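PDB 3MYR: nickel-dependent hydrogenase large subunit from Allochromatium vinosum, which forms, with a small iron-sulfur subunit, a hydrogenase whose nickel-iron centre oxidises hydrogen with transfer to an acceptor, and probably recycles hydrogen made by nitrogenase. Local coordinates for residues Lys237-Val242 with Asp449-Asn454. Numbering follows the deposited sequence.
Sequences KRLAEV and DGLIAN
Helices 236-265 and 426-456 come nearest, within segments 237-242 and 449-454, at L239 and I452, whose CA atoms stand 8.4 Å apart, and within them only apolar side chains touch. L239 points its CB toward the other helix and carries the contact. Its CD1 meets CD1 of I452 tip to tip at 3.9 Å, while its other methyl, CD2, lies a looser 4.5 Å from CD2 of L451. Of the two branches of I452 it is the CG1 arm that reaches across: CG1 lies beside the backbone N (chi1 -63°) and carries CD1 to the leucine, although its CB points past the other helix rather than at it. L451 also packs on I91 and L94 of helix 86-112. Y448, one residue before 449-454 on the same helix, adds a polar tie, its OH hydrogen-bonded to the backbone O of L239.

On the side of helix 236-265 turned away from 449-454, charged groups take over. E241 OE2 accepts from R238 NH1 at 2.8 Å, close to the carboxylate plane on the syn side, and from K237 NZ at 2.9 Å, well above it on the opposite face. R238 NH2 forms a further salt bridge with E242 of the small subunit, a separate chain. The example illustrates sparse helix-helix packing through aliphatic tips, here within the helical part of a [NiFe] hydrogenase large subunit, away from its metal sites, with an i to i+3 and i to i+4 salt-bridge network extending to the subunit interface.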
ATOM      1  N   LYS B 237     -18.758 -24.094  -1.578  1.00 22.55           N
ATOM      2  CA  LYS B 237     -17.740 -24.008  -2.607  1.00 21.73           C
ATOM      3  C   LYS B 237     -16.842 -22.815  -2.407  1.00 21.74           C
ATOM      4  O   LYS B 237     -15.606 -22.960  -2.357  1.00 22.69           O
ATOM      5  CB  LYS B 237     -18.395 -23.947  -3.979  1.00 22.08           C
ATOM      6  CG  LYS B 237     -17.360 -24.039  -5.123  1.00 22.55           C
ATOM      7  CD  LYS B 237     -16.929 -22.638  -5.604  1.00 18.29           C
ATOM      8  CE  LYS B 237     -16.138 -22.597  -6.964  1.00 17.97           C
ATOM      9  NZ  LYS B 237     -15.737 -21.140  -7.248  1.00 23.17           N
ATOM     10  N   ARG B 238     -17.403 -21.622  -2.252  1.00 22.62           N
ATOM     11  CA  ARG B 238     -16.508 -20.446  -2.015  1.00 22.71           C
ATOM     12  C   ARG B 238     -15.732 -20.569  -0.685  1.00 23.47           C
ATOM     13  O   ARG B 238     -14.547 -20.194  -0.573  1.00 21.85           O
ATOM     14  CB  ARG B 238     -17.280 -19.135  -2.035  1.00 20.56           C
ATOM     15  CG  ARG B 238     -18.053 -18.875  -3.350  1.00 26.86           C
ATOM     16  CD  ARG B 238     -16.980 -18.742  -4.415  1.00 34.46           C
ATOM     17  NE  ARG B 238     -16.817 -17.411  -4.911  1.00 37.13           N
ATOM     18  CZ  ARG B 238     -15.850 -16.984  -5.739  1.00 37.75           C
ATOM     19  NH1 ARG B 238     -14.811 -17.728  -6.141  1.00 28.20           N
ATOM     20  NH2 ARG B 238     -15.907 -15.742  -6.124  1.00 34.77           N
ATOM     21  N   LEU B 239     -16.392 -21.117   0.329  1.00 22.80           N
ATOM     22  CA  LEU B 239     -15.726 -21.238   1.611  1.00 23.47           C
ATOM     23  C   LEU B 239     -14.556 -22.256   1.564  1.00 24.05           C
ATOM     24  O   LEU B 239     -13.595 -22.138   2.343  1.00 23.64           O
ATOM     25  CB  LEU B 239     -16.750 -21.625   2.704  1.00 23.69           C
ATOM     26  CG  LEU B 239     -17.670 -20.410   2.998  1.00 26.69           C
ATOM     27  CD1 LEU B 239     -18.988 -20.769   3.688  1.00 28.51           C
ATOM     28  CD2 LEU B 239     -16.993 -19.167   3.647  1.00 25.34           C
ATOM     29  N   ALA B 240     -14.670 -23.277   0.701  1.00 23.48           N
ATOM     30  CA  ALA B 240     -13.590 -24.271   0.550  1.00 22.90           C
ATOM     31  C   ALA B 240     -12.384 -23.600  -0.064  1.00 22.91           C
ATOM     32  O   ALA B 240     -11.284 -23.897   0.317  1.00 21.32           O
ATOM     33  CB  ALA B 240     -14.017 -25.406  -0.347  1.00 22.92           C
ATOM     34  N   GLU B 241     -12.593 -22.728  -1.058  1.00 22.07           N
ATOM     35  CA  GLU B 241     -11.446 -21.977  -1.640  1.00 23.38           C
ATOM     36  C   GLU B 241     -10.771 -21.081  -0.577  1.00 22.53           C
ATOM     37  O   GLU B 241      -9.566 -20.982  -0.507  1.00 22.21           O
ATOM     38  CB  GLU B 241     -11.952 -21.094  -2.800  1.00 21.07           C
ATOM     39  CG  GLU B 241     -12.655 -21.899  -3.933  1.00 23.25           C
ATOM     40  CD  GLU B 241     -13.130 -20.992  -5.128  1.00 33.63           C
ATOM     41  OE1 GLU B 241     -12.422 -20.952  -6.155  1.00 40.83           O
ATOM     42  OE2 GLU B 241     -14.115 -20.234  -4.997  1.00 35.89           O
ATOM     43  N   VAL B 242     -11.562 -20.448   0.278  1.00 21.82           N
ATOM     44  CA  VAL B 242     -10.996 -19.582   1.293  1.00 20.91           C
ATOM     45  C   VAL B 242     -10.120 -20.436   2.228  1.00 23.54           C
ATOM     46  O   VAL B 242      -9.008 -20.038   2.619  1.00 24.35           O
ATOM     47  CB  VAL B 242     -12.097 -18.948   2.082  1.00 20.23           C
ATOM     48  CG1 VAL B 242     -11.543 -18.235   3.387  1.00 19.93           C
ATOM     49  CG2 VAL B 242     -12.940 -18.012   1.186  1.00 19.24           C
ATOM     50  N   ASP B 449     -12.912 -20.645  11.362  1.00 25.36           N
ATOM     51  CA  ASP B 449     -13.727 -21.656  12.027  1.00 26.47           C
ATOM     52  C   ASP B 449     -14.893 -20.976  12.718  1.00 26.33           C
ATOM     53  O   ASP B 449     -15.968 -21.534  12.808  1.00 27.60           O
ATOM     54  CB  ASP B 449     -12.924 -22.434  13.103  1.00 28.79           C
ATOM     55  CG  ASP B 449     -11.862 -23.315  12.505  1.00 35.02           C
ATOM     56  OD1 ASP B 449     -11.974 -23.675  11.277  1.00 38.32           O
ATOM     57  OD2 ASP B 449     -10.908 -23.651  13.260  1.00 39.86           O
ATOM     58  N   GLY B 450     -14.682 -19.795  13.264  1.00 26.09           N
ATOM     59  CA  GLY B 450     -15.771 -19.124  13.993  1.00 26.25           C
ATOM     60  C   GLY B 450     -16.845 -18.643  13.009  1.00 24.64           C
ATOM     61  O   GLY B 450     -18.043 -18.656  13.334  1.00 24.94           O
ATOM     62  N   LEU B 451     -16.431 -18.259  11.800  1.00 22.55           N
ATOM     63  CA  LEU B 451     -17.374 -17.903  10.707  1.00 22.45           C
ATOM     64  C   LEU B 451     -18.211 -19.121  10.290  1.00 22.77           C
ATOM     65  O   LEU B 451     -19.449 -19.041  10.214  1.00 22.81           O
ATOM     66  CB  LEU B 451     -16.612 -17.307   9.492  1.00 19.67           C
ATOM     67  CG  LEU B 451     -17.398 -16.893   8.259  1.00 23.15           C
ATOM     68  CD1 LEU B 451     -18.462 -15.777   8.547  1.00 17.43           C
ATOM     69  CD2 LEU B 451     -16.437 -16.392   7.144  1.00 20.02           C
ATOM     70  N   ILE B 452     -17.554 -20.240  10.023  1.00 23.00           N
ATOM     71  CA  ILE B 452     -18.250 -21.459   9.631  1.00 24.13           C
ATOM     72  C   ILE B 452     -19.241 -21.878  10.743  1.00 25.60           C
ATOM     73  O   ILE B 452     -20.424 -22.188  10.453  1.00 24.12           O
ATOM     74  CB  ILE B 452     -17.289 -22.633   9.370  1.00 24.60           C
ATOM     75  CG1 ILE B 452     -16.348 -22.335   8.191  1.00 26.42           C
ATOM     76  CG2 ILE B 452     -18.090 -23.917   8.977  1.00 25.60           C
ATOM     77  CD1 ILE B 452     -17.088 -21.831   6.972  1.00 27.08           C
ATOM     78  N   ALA B 453     -18.801 -21.796  12.003  1.00 24.59           N
ATOM     79  CA  ALA B 453     -19.678 -22.261  13.095  1.00 26.04           C
ATOM     80  C   ALA B 453     -20.857 -21.342  13.203  1.00 27.43           C
ATOM     81  O   ALA B 453     -21.961 -21.806  13.476  1.00 29.25           O
ATOM     82  CB  ALA B 453     -18.926 -22.343  14.426  1.00 23.68           C
ATOM     83  N   ASN B 454     -20.637 -20.037  12.993  1.00 26.50           N
ATOM     84  CA  ASN B 454     -21.722 -19.104  13.148  1.00 28.86           C
ATOM     85  C   ASN B 454     -22.748 -19.323  12.035  1.00 30.01           C
ATOM     86  O   ASN B 454     -23.959 -19.350  12.295  1.00 28.89           O
ATOM     87  CB  ASN B 454     -21.251 -17.646  13.166  1.00 27.71           C
ATOM     88  CG  ASN B 454     -22.349 -16.691  13.591  1.00 28.63           C
ATOM     89  OD1 ASN B 454     -22.607 -15.655  12.912  1.00 28.77           O
ATOM     90  ND2 ASN B 454     -22.970 -16.974  14.770  1.00 26.06           N
TER